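Local coordinates for protein beta-porphyranase B (Bacteroides plebeius, PDB 4AWD) that hydrolyses the sulfated red-seaweed polysaccharide porphyran at its beta-D-galactopyranose-(1->4)-alpha-L-galactopyranose-6-sulfate linkages, at residues 56-61 with 89-94; 95-100 with 308-313. All coordinates share one frame; numbering follows the deposited sequence.

Interaction 1 (56-61 with 89-94). With CA (calcium ion), chain C.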
loop_
_atom_site.group_PDB
_atom_site.type_symbol
_atom_site.label_atom_id
_atom_site.label_comp_id
_atom_site.label_asym_id
_atom_site.label_seq_id
_atom_site.Cartn_x
_atom_site.Cartn_y
_atom_site.Cartn_z
ATOM N N ASP A 56 10.693 2.351 9.918
ATOM C CA ASP A 56 10.478 1.617 11.154
ATOM C C ASP A 56 10.833 0.143 11.027
ATOM O O ASP A 56 10.332 -0.568 10.131
ATOM C CB ASP A 56 9.021 1.732 11.623
ATOM C CG ASP A 56 8.879 1.575 13.136
ATOM O OD1 ASP A 56 9.616 0.761 13.753
ATOM O OD2 ASP A 56 8.015 2.272 13.706
ATOM N N GLU A 57 11.649 -0.314 11.973
ATOM C CA GLU A 57 12.098 -1.688 12.016
ATOM C C GLU A 57 11.121 -2.552 12.808
ATOM O O GLU A 57 11.167 -3.773 12.745
ATOM C CB GLU A 57 13.499 -1.755 12.626
ATOM C CG GLU A 57 14.555 -0.975 11.863
ATOM C CD GLU A 57 14.759 -1.469 10.429
ATOM O OE1 GLU A 57 14.603 -2.688 10.158
ATOM O OE2 GLU A 57 15.104 -0.632 9.565
ATOM N N PHE A 58 10.234 -1.909 13.551
ATOM C CA PHE A 58 9.250 -2.609 14.391
ATOM C C PHE A 58 9.937 -3.607 15.335
ATOM O O PHE A 58 9.455 -4.724 15.550
ATOM C CB PHE A 58 8.150 -3.302 13.551
ATOM C CG PHE A 58 7.517 -2.423 12.499
ATOM C CD1 PHE A 58 6.712 -1.339 12.854
ATOM C CD2 PHE A 58 7.704 -2.700 11.140
ATOM C CE1 PHE A 58 6.110 -0.536 11.868
ATOM C CE2 PHE A 58 7.117 -1.905 10.147
ATOM C CZ PHE A 58 6.313 -0.825 10.503
ATOM N N ASN A 59 11.068 -3.199 15.893
ATOM C CA ASN A 59 11.852 -4.104 16.751
ATOM C C ASN A 59 11.660 -3.823 18.239
ATOM O O ASN A 59 12.363 -4.389 19.081
ATOM C CB ASN A 59 13.339 -4.096 16.349
ATOM C CG ASN A 59 13.596 -4.854 15.033
ATOM O OD1 ASN A 59 12.691 -5.491 14.481
ATOM N ND2 ASN A 59 14.828 -4.787 14.532
ATOM N N GLY A 60 10.697 -2.962 18.555
ATOM C CA GLY A 60 10.363 -2.649 19.932
ATOM C C GLY A 60 9.233 -3.471 20.522
ATOM O O GLY A 60 8.870 -4.543 20.010
ATOM N N LYS A 61 8.661 -2.953 21.603
ATOM C CA LYS A 61 7.627 -3.663 22.352
ATOM C C LYS A 61 6.209 -3.257 21.923
ATOM O O LYS A 61 5.230 -3.899 22.318
ATOM C CB LYS A 61 7.818 -3.439 23.861
ATOM C CG LYS A 61 9.286 -3.260 24.312
ATOM C CD LYS A 61 9.429 -3.054 25.841
ATOM C CE LYS A 61 8.951 -1.662 26.304
ATOM N NZ LYS A 61 9.919 -0.553 25.990
ATOM N N VAL A 89 -3.696 -4.781 14.950
ATOM C CA VAL A 89 -2.364 -4.285 14.636
ATOM C C VAL A 89 -1.495 -4.411 15.876
ATOM O O VAL A 89 -1.817 -3.857 16.935
ATOM C CB VAL A 89 -2.403 -2.814 14.180
ATOM C CG1 VAL A 89 -1.002 -2.306 13.868
ATOM C CG2 VAL A 89 -3.298 -2.666 12.963
ATOM N N SER A 90 -0.413 -5.164 15.760
ATOM C CA SER A 90 0.539 -5.243 16.847
ATOM C C SER A 90 1.970 -5.223 16.304
ATOM O O SER A 90 2.191 -5.274 15.086
ATOM C CB SER A 90 0.279 -6.498 17.683
ATOM O OG SER A 90 0.509 -7.668 16.927
ATOM N N VAL A 91 2.926 -5.133 17.222
ATOM C CA VAL A 91 4.345 -5.245 16.916
ATOM C C VAL A 91 4.907 -6.282 17.879
ATOM O O VAL A 91 4.852 -6.107 19.093
ATOM C CB VAL A 91 5.088 -3.898 17.128
ATOM C CG1 VAL A 91 6.607 -4.109 17.102
ATOM C CG2 VAL A 91 4.666 -2.874 16.090
ATOM N N LYS A 92 5.441 -7.367 17.347
ATOM C CA LYS A 92 5.934 -8.425 18.185
ATOM C C LYS A 92 7.034 -9.169 17.448
ATOM O O LYS A 92 6.908 -9.420 16.255
ATOM C CB LYS A 92 4.774 -9.361 18.561
ATOM C CG LYS A 92 5.155 -10.551 19.442
ATOM C CD LYS A 92 4.992 -10.266 20.928
ATOM C CE LYS A 92 5.187 -11.563 21.755
ATOM N NZ LYS A 92 4.246 -12.674 21.367
ATOM N N LYS A 93 8.116 -9.491 18.163
ATOM C CA LYS A 93 9.246 -10.275 17.633
ATOM C C LYS A 93 9.797 -9.770 16.300
ATOM O O LYS A 93 10.043 -10.561 15.388
ATOM C CB LYS A 93 8.867 -11.753 17.482
ATOM C CG LYS A 93 8.381 -12.438 18.748
ATOM C CD LYS A 93 7.701 -13.754 18.371
ATOM C CE LYS A 93 7.371 -14.603 19.592
ATOM N NZ LYS A 93 6.606 -15.832 19.212
ATOM N N GLY A 94 9.985 -8.456 16.179
ATOM C CA GLY A 94 10.652 -7.898 14.997
ATOM C C GLY A 94 9.750 -7.536 13.822
ATOM O O GLY A 94 10.243 -7.053 12.796
HETATM CA CA CA C . 12.057 -5.977 12.218
HETATM O O HOH W 1 14.098 -5.018 11.504
HETATM O O HOH W 2 9.338 -6.485 17.659
#

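Interaction 2 (95-100 with 308-313). With CA (calcium ion), chain C.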
loop_
_atom_site.group_PDB
_atom_site.type_symbol
_atom_site.label_atom_id
_atom_site.label_comp_id
_atom_site.label_asym_id
_atom_site.label_seq_id
_atom_site.Cartn_x
_atom_site.Cartn_y
_atom_site.Cartn_z
ATOM N N CYS A 95 8.441 -7.755 13.971
ATOM C CA CYS A 95 7.486 -7.508 12.885
ATOM C C CYS A 95 6.282 -6.683 13.286
ATOM O O CYS A 95 5.734 -6.841 14.385
ATOM C CB CYS A 95 6.974 -8.820 12.299
ATOM S SG CYS A 95 8.165 -9.718 11.313
ATOM N N LEU A 96 5.876 -5.796 12.386
ATOM C CA LEU A 96 4.536 -5.268 12.417
ATOM C C LEU A 96 3.627 -6.420 11.991
ATOM O O LEU A 96 3.870 -7.077 10.976
ATOM C CB LEU A 96 4.389 -4.089 11.448
ATOM C CG LEU A 96 2.958 -3.566 11.239
ATOM C CD1 LEU A 96 2.409 -2.889 12.515
ATOM C CD2 LEU A 96 2.896 -2.623 10.053
ATOM N N ARG A 97 2.591 -6.667 12.785
ATOM C CA ARG A 97 1.638 -7.745 12.515
ATOM C C ARG A 97 0.283 -7.153 12.295
ATOM O O ARG A 97 -0.246 -6.465 13.181
ATOM C CB ARG A 97 1.522 -8.677 13.710
ATOM C CG ARG A 97 2.675 -9.599 13.916
ATOM C CD ARG A 97 2.609 -10.114 15.318
ATOM N NE ARG A 97 3.574 -11.177 15.578
ATOM C CZ ARG A 97 3.442 -12.038 16.587
ATOM N NH1 ARG A 97 2.382 -11.944 17.406
ATOM N NH2 ARG A 97 4.345 -13.002 16.770
ATOM N N ILE A 98 -0.285 -7.418 11.127
ATOM C CA ILE A 98 -1.690 -7.100 10.891
ATOM C C ILE A 98 -2.462 -8.396 10.724
ATOM O O ILE A 98 -2.321 -9.071 9.708
ATOM C CB ILE A 98 -1.925 -6.169 9.669
ATOM C CG1 ILE A 98 -1.059 -4.891 9.758
ATOM C CG2 ILE A 98 -3.406 -5.808 9.596
ATOM C CD1 ILE A 98 -1.152 -3.961 8.515
ATOM N N ILE A 99 -3.255 -8.748 11.732
ATOM C CA ILE A 99 -3.965 -10.029 11.743
ATOM C C ILE A 99 -5.404 -9.840 11.271
ATOM O O ILE A 99 -6.031 -8.806 11.556
ATOM C CB ILE A 99 -3.877 -10.747 13.146
ATOM C CG1 ILE A 99 -4.324 -12.215 13.054
ATOM C CG2 ILE A 99 -4.619 -9.958 14.258
ATOM C CD1 ILE A 99 -4.128 -13.050 14.352
ATOM N N ASN A 100 -5.911 -10.822 10.522
ATOM C CA ASN A 100 -7.323 -10.859 10.113
ATOM C C ASN A 100 -8.134 -11.762 11.027
ATOM O O ASN A 100 -7.761 -12.910 11.265
ATOM C CB ASN A 100 -7.458 -11.345 8.670
ATOM C CG ASN A 100 -6.537 -10.622 7.737
ATOM O OD1 ASN A 100 -6.530 -9.398 7.703
ATOM N ND2 ASN A 100 -5.728 -11.369 6.995
ATOM N N THR A 308 -2.072 -13.812 9.656
ATOM C CA THR A 308 -1.335 -12.576 9.901
ATOM C C THR A 308 -0.452 -12.186 8.718
ATOM O O THR A 308 0.211 -13.039 8.117
ATOM C CB THR A 308 -0.471 -12.730 11.174
ATOM O OG1 THR A 308 -1.331 -13.012 12.285
ATOM C CG2 THR A 308 0.335 -11.480 11.471
ATOM N N THR A 309 -0.455 -10.898 8.380
ATOM C CA THR A 309 0.512 -10.369 7.436
ATOM C C THR A 309 1.643 -9.797 8.264
ATOM O O THR A 309 1.396 -9.049 9.228
ATOM C CB THR A 309 -0.085 -9.268 6.525
ATOM O OG1 THR A 309 -1.091 -9.825 5.664
ATOM C CG2 THR A 309 1.003 -8.653 5.667
ATOM N N TYR A 310 2.875 -10.138 7.893
ATOM C CA TYR A 310 4.048 -9.687 8.648
ATOM C C TYR A 310 4.887 -8.672 7.896
ATOM O O TYR A 310 5.240 -8.880 6.733
ATOM C CB TYR A 310 4.937 -10.867 9.018
ATOM C CG TYR A 310 4.304 -11.887 9.919
ATOM C CD1 TYR A 310 4.366 -11.749 11.304
ATOM C CD2 TYR A 310 3.669 -13.010 9.391
ATOM C CE1 TYR A 310 3.796 -12.696 12.142
ATOM C CE2 TYR A 310 3.105 -13.965 10.221
ATOM C CZ TYR A 310 3.173 -13.806 11.591
ATOM O OH TYR A 310 2.603 -14.743 12.419
ATOM N N TYR A 311 5.216 -7.578 8.567
ATOM C CA TYR A 311 6.133 -6.606 8.007
ATOM C C TYR A 311 7.344 -6.522 8.918
ATOM O O TYR A 311 7.247 -6.042 10.056
ATOM C CB TYR A 311 5.463 -5.232 7.874
ATOM C CG TYR A 311 4.183 -5.240 7.073
ATOM C CD1 TYR A 311 2.969 -5.619 7.657
ATOM C CD2 TYR A 311 4.185 -4.862 5.734
ATOM C CE1 TYR A 311 1.796 -5.628 6.931
ATOM C CE2 TYR A 311 3.000 -4.870 4.988
ATOM C CZ TYR A 311 1.816 -5.250 5.596
ATOM O OH TYR A 311 0.660 -5.248 4.862
ATOM N N ASP A 312 8.473 -7.014 8.418
ATOM C CA ASP A 312 9.748 -6.966 9.136
ATOM C C ASP A 312 10.207 -5.519 9.291
ATOM O O ASP A 312 10.706 -5.125 10.344
ATOM C CB ASP A 312 10.821 -7.784 8.398
ATOM C CG ASP A 312 12.090 -7.959 9.214
ATOM O OD1 ASP A 312 12.132 -7.486 10.365
ATOM O OD2 ASP A 312 13.052 -8.567 8.704
ATOM N N TRP A 313 10.025 -4.723 8.252
ATOM C CA TRP A 313 10.337 -3.312 8.350
ATOM C C TRP A 313 9.686 -2.513 7.260
ATOM O O TRP A 313 9.253 -3.053 6.245
ATOM C CB TRP A 313 11.855 -3.062 8.336
ATOM C CG TRP A 313 12.633 -3.873 7.333
ATOM C CD1 TRP A 313 13.374 -5.002 7.589
ATOM C CD2 TRP A 313 12.760 -3.623 5.932
ATOM N NE1 TRP A 313 13.964 -5.452 6.437
ATOM C CE2 TRP A 313 13.599 -4.628 5.404
ATOM C CE3 TRP A 313 12.263 -2.638 5.072
ATOM C CZ2 TRP A 313 13.939 -4.686 4.057
ATOM C CZ3 TRP A 313 12.610 -2.687 3.723
ATOM C CH2 TRP A 313 13.433 -3.707 3.232
HETATM CA CA CA C . 12.057 -5.977 12.218
HETATM O O HOH W 3 -3.849 -10.151 5.079
HETATM O O HOH W 1 14.098 -5.018 11.504
#

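Interaction 1 (56-61 with 89-94)
Val91 and Phe58 make the apolar half of this contact, and a calcium ion makes the other. CG1 of Val91 sits anti to its own backbone N (chi1 168°), which brings it against the backbone of the 56-61 loop, 3.3 Å from the carbonyl O of Phe58 and 4.0 Å from Phe58 CB. The second branch, CG2, lies obliquely beside the phenyl ring, and the two side chains cross at about a right angle. Beyond that crossing the ring runs on away from 89-94, with CB of Asp56 over one of its faces and Leu96 and Val314 packed around it. The loop's bend is fixed from within by an Asx turn, in which OD1 of Asp56 accepts from the backbone N of Phe58 at 2.7 Å. This is the calcium site of a GH16 beta-sandwich, in which a loop following strand 46-50 is tied to the turn between strands 89-92 and 95-107. The ion draws together the carbonyl O of Glu57, OD1 of Asn59 and the carbonyl O of Gly94, the last at 2.2 Å, while Asp312 and a water contribute further ligands. Sharing the ion brings the carbonyl O of Glu57 and OD1 of Asn59 to within 2.9 Å of each other. The carboxylate of Glu57 does not reach the metal; it bonds the coordinated water and forms a salt bridge with Arg315. On the exposed side, around Gly60, a water links the segments, accepting from the backbone N of Gly94 and donating to the carbonyl oxygens of Phe58 and Gly60, the latter at 3.1 Å. Lys61, next along the loop, is exposed, and its CB points away from 89-94.

Interaction 2 (95-100 with 308-313)
Tyr311 lies alongside Leu96, both side chains pointing the same way from an antiparallel pair of strands. Its CB rests 3.9 Å from Leu96 CB. With CG beside the backbone N (chi1 -56°), the ring is carried along the neighbouring strand, so that CD1 packs 3.8 Å from CD2 of Leu96 while the carbonyl O of Leu96 meets the ring edge in its plane. Farther out, CE1 reaches CD1 of Ile98 at 3.7 Å, and the hydroxyl OH forms a hydrogen bond with the carbonyl O of Thr150. Met140 and Ile284 close in around this buried ring. The strands belong to the beta-sandwich, jelly-roll fold of GH16 enzymes, where 308-321 runs between 95-107 and 134-141. Four backbone hydrogen bonds, two at the pair Leu96 and Tyr311 and two at Ile98 and Thr309, hold this part of the sheet; the bond from Thr309 N to Ile98 O is nearly straight at the hydrogen (174°), although the donor stands above the carbonyl plane. Arg97 and Tyr310 occupy the opposite face, at a non-hydrogen-bonded pair. There the extended aliphatic chain of Arg97 runs beside the phenol, CG 3.7 Å from Tyr310 CE1, with the guanidinium turned 81° to the ring. CG2 of Thr308 sits over one face of that ring, near its rim, and Cys95 CB meets its edge. At the corner after Tyr311, Asp312 grips calcium through its carbonyl O and OD1, and its OD2 forms a salt bridge with Arg139.

How the interactions relate
A single calcium ion belongs to both contacts: interaction 1 gives it ligands from a loop and a turn, interaction 2 adds two oxygens of Asp312, and the same bound water serves each. Interaction 2 is the buried one, its backbone hydrogen bonds and side chains packed side by side on both faces knitting strands within the sandwich. Interaction 1 lies nearer the surface, covers about half as much area (267 against 538 Å²), and relies on metal, water and one apolar patch, with no strand pairing between its two segments. The two are joined through the sheet, since strand 89-92 leads directly into 95-107 and Ser90 O probably accepts from Arg97 N, at 2.7 Å.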